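Local coordinates for protein peroxinectin A (Dictyostelium discoideum, PDB 6ERC) that uses hydrogen peroxide at its haem to oxidise phenolic donors, iodide and thiocyanate, as a secreted peroxidase of the animal type, at residues 41-46 with 91-96; 50-55 with 378-383; 140-145 with 387-392; 358-363 with 434-439. All coordinates share one frame; numbering follows the deposited sequence.

Contact 1: residues 41-46 with 91-96; sequences PNITNQ and NSWPIK. With NAG (2-acetamido-2-deoxy-beta-D-glucopyranose), chain C.
Pro41 and Trp93 meet face on through a CH-pi contact. The proline CD hangs over the six-membered ring of the indole, 3.3 Å from its centroid and only 4° off the ring normal, above the benzo part rather than the pyrrole part. Because CD is bonded to the backbone N, its hydrogens are probably slightly positive and suit the pi cloud.

Apolar packing widens this contact. Pro41 CG touches Trp93 CZ3 at 3.5 Å, while Ile43 CG1 comes in obliquely and only as far as CH2, at 4.5 Å. Trp93 holds its CG anti to the backbone N (chi1 174°), which carries the indole away from its strand to reach the 41-46 loop. It sits at the break in strand 91-96, an outer strand of a four-stranded antiparallel sheet, yet its backbone still bonds to Tyr116 of strand 113-124. Phe40 also stacks with the indole, and Gln385 and Arg388 of helix 379-390 touch it. A serine at Trp93 would probably leave the ring carbons of Pro41 without their aromatic partner and open a gap between loop and sheet.

The covalent chemistry lies on the far side of the loop. Asn42 points away from Trp93, and its ND2 is joined to C1 of an N-acetylglucosamine at 1.3 Å; two residues on, Thr44 CG2 lies 3.7 Å from the sugar O6.

Contact 2: residues 50-55 with 378-383; sequences AISNII and DLASRN. With HEM (protoporphyrin IX containing Fe), chain F.
Ser52 of helix 48-56 reaches across to Asp378, the N-cap residue of helix 379-390. Its CB meets two oxygens on the side facing helix 379-390, Asp378 OD2 at 3.3 Å and Ser381 OG at 3.4 Å. The hydroxyl is turned anti to the backbone N (chi1 179°), and at this tip OG donates to Asp378 OD2 over 2.7 Å, using the syn lone pair of that oxygen. The methyl of Ala380 lies to the side of this bond, with CB 3.5 Å from Ser52 OG. Arg365 NH1 supplies OG with a further hydrogen bond.

The carboxylate is gripped from several directions. Ser381 OG gives its proton to Asp378 OD2 at 2.6 Å, coming from above the carboxylate plane, 74° out of it, and Arg49 forms a salt bridge to the same oxygen. Asp378 OD1 takes the weak capping bond from Ser381 N, 3.2 Å long. One aspartate thus closes the start of its own helix and holds a serine of another.

The opposite side of this first turn serves the haem. Arg382 NE donates to propionate oxygen O2A at 2.9 Å with a bent N-H...O angle of 136°, and Leu379 CD1 packs on the porphyrin.

Two hydroxyl donors and an arginine converging on one buried oxygen would be expected to keep Asp378 ionised, its charge balanced by Arg49, and to hold the carboxylate against rotation where the haem-binding helix begins.

Contact 3: residues 140-145 with 387-392; sequences YEQINS and NRDHGI
Gln142, from strand 139-144, lies against the last turn of helix 379-390, touching Asp389 and His390. Along the helix, Asn387 comes first; its O accepts from Ile392 N at 2.9 Å. Asp389 follows; its carbonyl O is 3.9 Å from Gln142 NE2, a loose approach, while its carboxylate is held by a salt bridge to Arg118 and by Thr119 N, both on strand 113-124.

His390 carries the contact. Gln142 CG stands over the centre of the imidazole, 3.7 Å from the centroid and 13° off the normal, a CH-pi contact. The chain bends at chi2 (74°) and folds the amide back over the CG side of the ring, stacked with the two planes 7° apart. Gln142 OE1 ends 3.7 Å from His390 CB. The imidazole ND1 is hydrogen-bonded to Asn294 OD1, and Asn294 is also the main polar partner of Gln142, so one outside residue helps to position both stacked groups. Replacing Gln142 by a glycine would probably strip this face of the imidazole of its CH-pi and stacked amide partners and leave Asn294 short of a mate.

Gly391 then turns the chain with positive phi, its N making only a weak bond to Arg388 O. Together with the bond from Ile392 N to Asn387 O, this is a Schellman motif, ending a haem-pocket helix of the animal peroxidase fold against its antiparallel sheet.

Contact 4: residues 358-363 with 434-439; sequences IYMISD and DSYVGG. With CA (calcium ion), chain G.
Met360 sets off with CG anti to its backbone N (chi1 -179°), runs straight as far as SD and then bends at the last torsion (chi3 -61°), which brings CE round to Tyr436. Tyr436 extends to meet it, its own CG also anti to the backbone N, and the two side chains cross at about a right angle. The methyl CE stops 4.1 Å from Tyr436 OH, so the touch is loose and apolar on the methionine side; the hydroxyl also has a weak hydrogen bond to Arg302 O. Well away from this pair, Ile358 CG2 lies 4.3 Å from Val437 O.

Between Ile358 and Met360 the chain offers Tyr359 O to the calcium ion at 2.4 Å. Two waters and atoms of Ser306, Asn355 and Asp357 are among its other ligands. The phenol ring of Tyr359 turns elsewhere, with Ile358 CG1 over the centre of one face.

The contact sits in a helical setting: Met360 rests on Ala380 of helix 379-390 and His305 of helix 304-307, Tyr436 on Asn383 and Asn387 of the former, and Ile358 against Ile419 of helix 417-426.

In the fold
Helix 379-390 ties the four contacts together. Contact 2 uses its start and contact 3 its end, about 18 Å apart between centres, while contacts 1 and 4 pack against its flanks. Arg388 joins three of them: NH1 probably hydrogen-bonds to Gln46 O of contact 1 at 2.7 Å, and NH2 makes a salt bridge to Asp434 OD2 of contact 4 at 2.9 Å. Contacts 2 and 4, with centres about 7 Å apart, touch directly where Met360 SD meets Ala380 N. Contact 2 binds a haem propionate; the side chains of His390 and Tyr436 lie about 6 and 8 Å from the haem, whereas contact 1 faces the glycosylated surface and contact 4 adjoins the calcium.

Contact 1: residues 41-46 with 91-96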
# COMPACT_ATOMS: atom_id res chain seq x y z
N PRO A 41 -9.18 21.86 7.37
CA PRO A 41 -9.44 22.36 6.01
C PRO A 41 -10.85 22.91 5.88
O PRO A 41 -11.79 22.39 6.48
CB PRO A 41 -9.24 21.12 5.13
CG PRO A 41 -8.50 20.15 5.97
CD PRO A 41 -8.90 20.42 7.38
N ASN A 42 -10.99 23.96 5.08
CA ASN A 42 -12.30 24.57 4.84
C ASN A 42 -13.04 23.72 3.83
O ASN A 42 -12.84 23.84 2.62
CB ASN A 42 -12.13 26.01 4.35
CG ASN A 42 -13.46 26.68 4.07
OD1 ASN A 42 -14.49 26.31 4.64
ND2 ASN A 42 -13.45 27.68 3.20
N ILE A 43 -13.90 22.83 4.32
CA ILE A 43 -14.65 21.90 3.48
C ILE A 43 -16.11 22.32 3.50
O ILE A 43 -16.71 22.45 4.57
CB ILE A 43 -14.49 20.45 3.96
CG1 ILE A 43 -13.01 20.06 4.06
CG2 ILE A 43 -15.24 19.49 3.03
CD1 ILE A 43 -12.25 20.14 2.75
N THR A 44 -16.68 22.53 2.31
CA THR A 44 -18.11 22.83 2.20
C THR A 44 -18.95 21.58 1.94
O THR A 44 -20.16 21.61 2.17
CB THR A 44 -18.36 23.84 1.08
OG1 THR A 44 -17.86 23.33 -0.16
CG2 THR A 44 -17.68 25.17 1.39
N ASN A 45 -18.33 20.50 1.45
CA ASN A 45 -19.04 19.25 1.24
C ASN A 45 -19.40 18.62 2.59
O ASN A 45 -19.04 19.12 3.66
CB ASN A 45 -18.19 18.29 0.41
CG ASN A 45 -18.28 18.58 -1.07
OD1 ASN A 45 -19.33 18.93 -1.59
ND2 ASN A 45 -17.16 18.41 -1.77
N GLN A 46 -20.10 17.49 2.53
CA GLN A 46 -20.49 16.80 3.75
C GLN A 46 -19.26 16.21 4.43
O GLN A 46 -18.25 15.93 3.78
CB GLN A 46 -21.50 15.70 3.44
CG GLN A 46 -22.74 16.19 2.71
CD GLN A 46 -23.91 15.25 2.85
OE1 GLN A 46 -24.37 14.98 3.95
NE2 GLN A 46 -24.40 14.74 1.72
N ASN A 91 -1.36 16.38 15.20
CA ASN A 91 -2.12 17.53 14.70
C ASN A 91 -3.54 17.03 14.46
O ASN A 91 -3.87 16.56 13.37
CB ASN A 91 -1.49 18.08 13.43
CG ASN A 91 -2.13 19.37 12.98
OD1 ASN A 91 -2.68 20.12 13.78
ND2 ASN A 91 -2.06 19.64 11.68
N SER A 92 -4.38 17.14 15.48
CA SER A 92 -5.66 16.45 15.50
C SER A 92 -6.71 17.21 14.69
O SER A 92 -6.99 18.38 14.96
CB SER A 92 -6.13 16.27 16.94
OG SER A 92 -7.39 15.62 16.99
N TRP A 93 -7.27 16.53 13.68
CA TRP A 93 -8.49 16.97 13.00
C TRP A 93 -9.48 15.81 13.08
O TRP A 93 -9.64 15.05 12.12
CB TRP A 93 -8.22 17.35 11.54
CG TRP A 93 -9.47 17.66 10.76
CD1 TRP A 93 -10.64 18.16 11.26
CD2 TRP A 93 -9.68 17.47 9.36
NE1 TRP A 93 -11.56 18.30 10.25
CE2 TRP A 93 -11.00 17.89 9.07
CE3 TRP A 93 -8.88 16.99 8.31
CZ2 TRP A 93 -11.53 17.84 7.78
CZ3 TRP A 93 -9.42 16.95 7.04
CH2 TRP A 93 -10.73 17.37 6.78
N PRO A 94 -10.16 15.66 14.22
CA PRO A 94 -11.01 14.48 14.42
C PRO A 94 -12.05 14.31 13.32
O PRO A 94 -12.44 15.26 12.63
CB PRO A 94 -11.66 14.73 15.78
CG PRO A 94 -10.74 15.68 16.47
CD PRO A 94 -10.17 16.55 15.39
N ILE A 95 -12.50 13.07 13.16
CA ILE A 95 -13.56 12.75 12.21
C ILE A 95 -14.89 12.87 12.93
O ILE A 95 -15.16 12.13 13.89
CB ILE A 95 -13.37 11.34 11.64
CG1 ILE A 95 -11.97 11.20 11.05
CG2 ILE A 95 -14.45 11.04 10.59
CD1 ILE A 95 -11.72 9.93 10.26
N LYS A 96 -15.73 13.79 12.47
CA LYS A 96 -17.03 14.00 13.10
C LYS A 96 -17.98 12.88 12.74
O LYS A 96 -18.07 12.47 11.58
CB LYS A 96 -17.60 15.35 12.67
CG LYS A 96 -16.90 16.55 13.30
CD LYS A 96 -17.59 17.86 12.93
CE LYS A 96 -16.98 19.04 13.68
NZ LYS A 96 -17.54 20.34 13.23
C1 NAG C . -14.44 28.42 2.68
C2 NAG C . -14.07 29.88 2.98
C3 NAG C . -15.16 30.82 2.46
C4 NAG C . -15.47 30.54 1.00
C5 NAG C . -15.78 29.06 0.79
C6 NAG C . -15.97 28.69 -0.66
C7 NAG C . -12.65 30.29 4.94
C8 NAG C . -12.61 30.48 6.42
N2 NAG C . -13.85 30.07 4.40
O3 NAG C . -14.74 32.17 2.62
O4 NAG C . -16.58 31.32 0.58
O5 NAG C . -14.69 28.26 1.28
O6 NAG C . -15.66 27.33 -0.90
O7 NAG C . -11.63 30.34 4.25

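Contact 2: residues 50-55 with 378-383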
# COMPACT_ATOMS: atom_id res chain seq x y z
N ALA A 50 -20.12 11.07 6.76
CA ALA A 50 -21.37 11.12 6.01
C ALA A 50 -21.17 10.58 4.61
O ALA A 50 -21.93 9.71 4.15
CB ALA A 50 -21.90 12.56 5.97
N ILE A 51 -20.15 11.06 3.90
CA ILE A 51 -19.85 10.53 2.57
C ILE A 51 -19.62 9.03 2.64
O ILE A 51 -19.97 8.29 1.71
CB ILE A 51 -18.63 11.25 1.97
CG1 ILE A 51 -18.89 12.76 1.83
CG2 ILE A 51 -18.27 10.65 0.62
CD1 ILE A 51 -19.98 13.13 0.84
N SER A 52 -19.02 8.55 3.73
CA SER A 52 -18.80 7.11 3.89
C SER A 52 -20.13 6.37 3.94
O SER A 52 -20.31 5.36 3.24
CB SER A 52 -17.99 6.85 5.16
OG SER A 52 -17.79 5.46 5.36
N ASN A 53 -21.07 6.84 4.76
CA ASN A 53 -22.35 6.17 4.88
C ASN A 53 -23.15 6.25 3.58
O ASN A 53 -23.83 5.29 3.21
CB ASN A 53 -23.15 6.77 6.04
CG ASN A 53 -22.57 6.42 7.39
OD1 ASN A 53 -22.13 5.29 7.61
ND2 ASN A 53 -22.54 7.38 8.29
N ILE A 54 -23.08 7.39 2.88
CA ILE A 54 -23.91 7.58 1.70
C ILE A 54 -23.38 6.75 0.54
O ILE A 54 -24.15 6.05 -0.14
CB ILE A 54 -23.99 9.07 1.33
CG1 ILE A 54 -24.79 9.84 2.40
CG2 ILE A 54 -24.65 9.26 -0.04
CD1 ILE A 54 -24.61 11.34 2.33
N ILE A 55 -22.08 6.81 0.28
CA ILE A 55 -21.49 6.23 -0.91
C ILE A 55 -20.89 4.86 -0.65
O ILE A 55 -21.17 3.90 -1.36
CB ILE A 55 -20.43 7.20 -1.50
CG1 ILE A 55 -21.14 8.36 -2.21
CG2 ILE A 55 -19.50 6.47 -2.46
CD1 ILE A 55 -20.22 9.46 -2.67
N ASP A 378 -13.07 3.92 10.65
CA ASP A 378 -13.71 3.81 9.34
C ASP A 378 -12.66 4.14 8.30
O ASP A 378 -12.23 5.29 8.19
CB ASP A 378 -14.91 4.75 9.24
CG ASP A 378 -15.61 4.68 7.90
OD1 ASP A 378 -15.10 4.03 6.97
OD2 ASP A 378 -16.70 5.29 7.77
N LEU A 379 -12.24 3.13 7.54
CA LEU A 379 -11.17 3.35 6.57
C LEU A 379 -11.63 4.22 5.41
O LEU A 379 -10.84 5.02 4.88
CB LEU A 379 -10.65 2.00 6.06
CG LEU A 379 -9.42 2.03 5.16
CD1 LEU A 379 -8.29 2.87 5.76
CD2 LEU A 379 -8.94 0.62 4.92
N ALA A 380 -12.89 4.10 5.00
CA ALA A 380 -13.43 5.01 3.99
C ALA A 380 -13.36 6.45 4.47
O ALA A 380 -12.92 7.34 3.74
CB ALA A 380 -14.87 4.62 3.66
N SER A 381 -13.78 6.70 5.72
CA SER A 381 -13.71 8.05 6.26
C SER A 381 -12.27 8.54 6.37
O SER A 381 -11.97 9.69 6.03
CB SER A 381 -14.39 8.10 7.63
OG SER A 381 -15.75 7.71 7.55
N ARG A 382 -11.37 7.68 6.84
CA ARG A 382 -9.97 8.07 6.95
C ARG A 382 -9.41 8.50 5.60
O ARG A 382 -8.62 9.45 5.52
CB ARG A 382 -9.14 6.93 7.54
CG ARG A 382 -9.40 6.67 9.02
CD ARG A 382 -8.35 5.76 9.64
NE ARG A 382 -7.07 6.45 9.85
CZ ARG A 382 -6.81 7.25 10.88
NH1 ARG A 382 -7.74 7.49 11.80
NH2 ARG A 382 -5.62 7.83 10.99
N ASN A 383 -9.81 7.82 4.53
CA ASN A 383 -9.34 8.20 3.20
C ASN A 383 -9.87 9.57 2.80
O ASN A 383 -9.10 10.43 2.34
CB ASN A 383 -9.75 7.14 2.18
CG ASN A 383 -9.11 5.79 2.45
OD1 ASN A 383 -7.99 5.71 2.94
ND2 ASN A 383 -9.84 4.72 2.15
CHA HEM F . -3.24 3.43 3.64
CHB HEM F . -5.32 -0.28 5.94
CHC HEM F . -5.26 -2.85 1.80
CHD HEM F . -3.40 0.96 -0.54
C1A HEM F . -3.86 2.67 4.59
C2A HEM F . -4.23 3.11 5.92
C3A HEM F . -4.81 2.10 6.56
C4A HEM F . -4.82 0.96 5.66
CMA HEM F . -5.37 2.10 8.00
CAA HEM F . -4.00 4.54 6.45
CBA HEM F . -5.37 5.18 6.61
CGA HEM F . -5.24 6.68 6.57
O1A HEM F . -4.83 7.23 5.51
O2A HEM F . -5.56 7.33 7.59
C1B HEM F . -5.46 -1.29 5.02
C2B HEM F . -5.98 -2.61 5.31
C3B HEM F . -5.97 -3.32 4.17
C4B HEM F . -5.43 -2.48 3.12
CMB HEM F . -6.45 -3.02 6.72
CAB HEM F . -6.42 -4.78 3.92
CBB HEM F . -6.99 -5.54 4.86
C1C HEM F . -4.76 -2.04 0.80
C2C HEM F . -4.59 -2.41 -0.60
C3C HEM F . -4.07 -1.35 -1.24
C4C HEM F . -3.91 -0.29 -0.27
CMC HEM F . -4.99 -3.81 -1.12
CAC HEM F . -3.67 -1.11 -2.72
CBC HEM F . -3.76 -2.00 -3.71
C1D HEM F . -3.16 1.94 0.39
C2D HEM F . -2.49 3.20 0.15
C3D HEM F . -2.46 3.88 1.30
C4D HEM F . -3.09 3.07 2.32
CMD HEM F . -1.95 3.65 -1.22
CAD HEM F . -1.84 5.26 1.57
CBD HEM F . -0.34 5.00 1.71
CGD HEM F . 0.28 5.95 2.71
O1D HEM F . 0.23 5.64 3.93
O2D HEM F . 0.83 7.01 2.31
NA HEM F . -4.24 1.35 4.47
NB HEM F . -5.13 -1.25 3.68
NC HEM F . -4.33 -0.74 0.96
ND HEM F . -3.51 1.90 1.73
FE HEM F . -4.26 0.33 2.70

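Contact 3: residues 140-145 with 387-392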
# COMPACT_ATOMS: atom_id res chain seq x y z
N TYR A 140 2.86 24.68 2.14
CA TYR A 140 3.20 23.42 2.80
C TYR A 140 3.04 22.25 1.86
O TYR A 140 2.24 22.27 0.93
CB TYR A 140 2.33 23.16 4.04
CG TYR A 140 2.46 24.24 5.08
CD1 TYR A 140 1.51 25.23 5.17
CD2 TYR A 140 3.54 24.28 5.96
CE1 TYR A 140 1.61 26.24 6.10
CE2 TYR A 140 3.65 25.28 6.90
CZ TYR A 140 2.69 26.26 6.97
OH TYR A 140 2.80 27.26 7.91
N GLU A 141 3.81 21.21 2.16
CA GLU A 141 3.73 19.95 1.43
C GLU A 141 3.84 18.79 2.40
O GLU A 141 4.56 18.87 3.41
CB GLU A 141 4.84 19.87 0.37
CG GLU A 141 4.76 18.65 -0.55
CD GLU A 141 3.37 18.44 -1.13
OE1 GLU A 141 2.56 17.72 -0.50
OE2 GLU A 141 3.07 19.00 -2.21
N GLN A 142 3.08 17.73 2.13
CA GLN A 142 3.11 16.57 3.00
C GLN A 142 4.41 15.80 2.83
O GLN A 142 5.06 15.82 1.78
CB GLN A 142 1.91 15.65 2.73
CG GLN A 142 0.61 16.08 3.41
CD GLN A 142 -0.04 17.29 2.74
OE1 GLN A 142 -0.05 17.40 1.52
NE2 GLN A 142 -0.57 18.19 3.55
N ILE A 143 4.80 15.11 3.91
CA ILE A 143 6.11 14.44 4.01
C ILE A 143 5.91 12.94 3.85
O ILE A 143 5.09 12.33 4.55
CB ILE A 143 6.82 14.77 5.34
CG1 ILE A 143 7.39 16.22 5.31
CG2 ILE A 143 7.93 13.74 5.61
CD1 ILE A 143 8.84 16.33 4.80
N ASN A 144 6.68 12.35 2.94
CA ASN A 144 6.72 10.89 2.79
C ASN A 144 7.71 10.32 3.79
O ASN A 144 8.93 10.49 3.65
CB ASN A 144 7.11 10.50 1.36
CG ASN A 144 6.98 9.01 1.11
OD1 ASN A 144 6.56 8.26 2.00
ND2 ASN A 144 7.32 8.57 -0.08
N SER A 145 7.20 9.64 4.81
CA SER A 145 8.04 9.02 5.83
C SER A 145 8.54 7.64 5.40
O SER A 145 8.58 6.71 6.21
CB SER A 145 7.28 8.94 7.15
OG SER A 145 7.06 10.24 7.68
N ASN A 387 -7.53 12.83 1.95
CA ASN A 387 -7.60 13.63 0.72
C ASN A 387 -7.89 15.09 1.04
O ASN A 387 -7.27 15.99 0.46
CB ASN A 387 -8.68 13.06 -0.21
CG ASN A 387 -8.29 11.73 -0.81
OD1 ASN A 387 -7.67 11.67 -1.87
ND2 ASN A 387 -8.65 10.64 -0.14
N ARG A 388 -8.82 15.34 1.96
CA ARG A 388 -9.13 16.71 2.36
C ARG A 388 -8.01 17.30 3.21
O ARG A 388 -7.80 18.52 3.19
CB ARG A 388 -10.46 16.74 3.10
CG ARG A 388 -11.64 16.33 2.24
CD ARG A 388 -12.89 16.08 3.06
NE ARG A 388 -14.01 15.70 2.21
CZ ARG A 388 -15.26 15.56 2.64
NH1 ARG A 388 -15.55 15.77 3.92
NH2 ARG A 388 -16.22 15.21 1.80
N ASP A 389 -7.30 16.46 3.96
CA ASP A 389 -6.12 16.91 4.69
C ASP A 389 -5.03 17.37 3.72
O ASP A 389 -4.41 18.42 3.92
CB ASP A 389 -5.61 15.77 5.58
CG ASP A 389 -4.34 16.13 6.33
OD1 ASP A 389 -3.85 17.27 6.19
OD2 ASP A 389 -3.83 15.26 7.06
N HIS A 390 -4.79 16.59 2.67
CA HIS A 390 -3.74 16.91 1.70
C HIS A 390 -4.17 17.95 0.68
O HIS A 390 -3.32 18.43 -0.08
CB HIS A 390 -3.29 15.65 0.96
CG HIS A 390 -2.62 14.63 1.83
ND1 HIS A 390 -1.85 13.61 1.32
CD2 HIS A 390 -2.62 14.47 3.18
CE1 HIS A 390 -1.39 12.87 2.32
NE2 HIS A 390 -1.84 13.37 3.45
N GLY A 391 -5.45 18.30 0.63
CA GLY A 391 -5.91 19.28 -0.33
C GLY A 391 -6.02 18.75 -1.74
O GLY A 391 -5.71 19.46 -2.70
N ILE A 392 -6.43 17.49 -1.89
CA ILE A 392 -6.61 16.93 -3.24
C ILE A 392 -7.71 17.71 -3.95
O ILE A 392 -8.81 17.89 -3.39
CB ILE A 392 -6.96 15.43 -3.16
CG1 ILE A 392 -5.80 14.64 -2.53
CG2 ILE A 392 -7.30 14.87 -4.54
CD1 ILE A 392 -4.52 14.62 -3.35

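Contact 4: residues 358-363 with 434-439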
# COMPACT_ATOMS: atom_id res chain seq x y z
N ILE A 358 -17.34 1.97 -5.65
CA ILE A 358 -17.54 2.87 -4.52
C ILE A 358 -17.73 2.11 -3.21
O ILE A 358 -17.63 2.72 -2.14
CB ILE A 358 -18.75 3.79 -4.78
CG1 ILE A 358 -20.02 2.97 -5.00
CG2 ILE A 358 -18.47 4.70 -5.96
CD1 ILE A 358 -21.29 3.79 -4.97
N TYR A 359 -17.97 0.81 -3.26
CA TYR A 359 -18.36 0.06 -2.08
C TYR A 359 -17.16 -0.50 -1.33
O TYR A 359 -16.22 -1.04 -1.94
CB TYR A 359 -19.30 -1.07 -2.47
CG TYR A 359 -20.41 -0.56 -3.33
CD1 TYR A 359 -21.46 0.14 -2.77
CD2 TYR A 359 -20.38 -0.74 -4.70
CE1 TYR A 359 -22.48 0.62 -3.54
CE2 TYR A 359 -21.40 -0.25 -5.49
CZ TYR A 359 -22.44 0.43 -4.91
OH TYR A 359 -23.46 0.91 -5.69
N MET A 360 -17.21 -0.39 -0.01
CA MET A 360 -16.18 -0.91 0.88
C MET A 360 -16.84 -1.82 1.90
O MET A 360 -17.88 -1.47 2.47
CB MET A 360 -15.45 0.24 1.57
CG MET A 360 -14.33 -0.20 2.50
SD MET A 360 -13.40 1.22 3.12
CE MET A 360 -12.77 1.92 1.60
N ILE A 361 -16.25 -2.99 2.12
CA ILE A 361 -16.81 -3.93 3.08
C ILE A 361 -16.89 -3.28 4.46
O ILE A 361 -16.16 -2.33 4.77
CB ILE A 361 -15.98 -5.22 3.14
CG1 ILE A 361 -14.51 -4.91 3.41
CG2 ILE A 361 -16.13 -6.00 1.84
CD1 ILE A 361 -13.66 -6.13 3.70
N SER A 362 -17.80 -3.78 5.29
CA SER A 362 -18.00 -3.21 6.61
C SER A 362 -16.90 -3.60 7.59
O SER A 362 -16.77 -2.95 8.64
CB SER A 362 -19.36 -3.64 7.17
OG SER A 362 -20.41 -3.05 6.42
N ASP A 363 -16.12 -4.64 7.29
CA ASP A 363 -14.96 -4.96 8.12
C ASP A 363 -13.99 -3.79 8.16
O ASP A 363 -13.34 -3.56 9.19
CB ASP A 363 -14.27 -6.21 7.61
CG ASP A 363 -15.17 -7.43 7.62
OD1 ASP A 363 -16.13 -7.47 6.82
OD2 ASP A 363 -14.93 -8.34 8.44
N ASP A 434 -15.50 14.50 -4.53
CA ASP A 434 -14.13 14.22 -4.12
C ASP A 434 -13.45 13.33 -5.15
O ASP A 434 -14.02 12.34 -5.62
CB ASP A 434 -14.13 13.53 -2.75
CG ASP A 434 -14.25 14.50 -1.60
OD1 ASP A 434 -13.39 15.40 -1.50
OD2 ASP A 434 -15.19 14.37 -0.80
N SER A 435 -12.21 13.69 -5.51
CA SER A 435 -11.48 12.91 -6.52
C SER A 435 -11.47 11.43 -6.18
O SER A 435 -11.58 10.58 -7.07
CB SER A 435 -10.05 13.43 -6.64
OG SER A 435 -10.02 14.66 -7.35
N TYR A 436 -11.36 11.09 -4.89
CA TYR A 436 -11.29 9.69 -4.49
C TYR A 436 -12.57 8.94 -4.86
O TYR A 436 -12.51 7.85 -5.43
CB TYR A 436 -11.02 9.60 -2.98
CG TYR A 436 -10.93 8.18 -2.47
CD1 TYR A 436 -10.02 7.28 -3.00
CD2 TYR A 436 -11.75 7.75 -1.43
CE1 TYR A 436 -9.94 5.98 -2.53
CE2 TYR A 436 -11.67 6.46 -0.95
CZ TYR A 436 -10.76 5.58 -1.50
OH TYR A 436 -10.68 4.30 -1.02
N VAL A 437 -13.73 9.52 -4.55
CA VAL A 437 -14.98 8.82 -4.84
C VAL A 437 -15.26 8.86 -6.34
O VAL A 437 -15.84 7.91 -6.90
CB VAL A 437 -16.16 9.41 -4.03
CG1 VAL A 437 -15.76 9.68 -2.58
CG2 VAL A 437 -16.72 10.66 -4.69
N GLY A 438 -14.87 9.93 -7.02
CA GLY A 438 -15.12 10.03 -8.44
C GLY A 438 -14.34 8.99 -9.23
O GLY A 438 -14.91 8.26 -10.05
N GLY A 439 -13.04 8.89 -8.98
CA GLY A 439 -12.23 7.90 -9.68
C GLY A 439 -12.72 6.49 -9.44
O GLY A 439 -12.69 5.65 -10.35
CA CA G . -15.58 -2.64 -3.55
O HOH W 1 -16.12 -3.86 -1.59
O HOH W 2 -17.29 -4.05 -4.32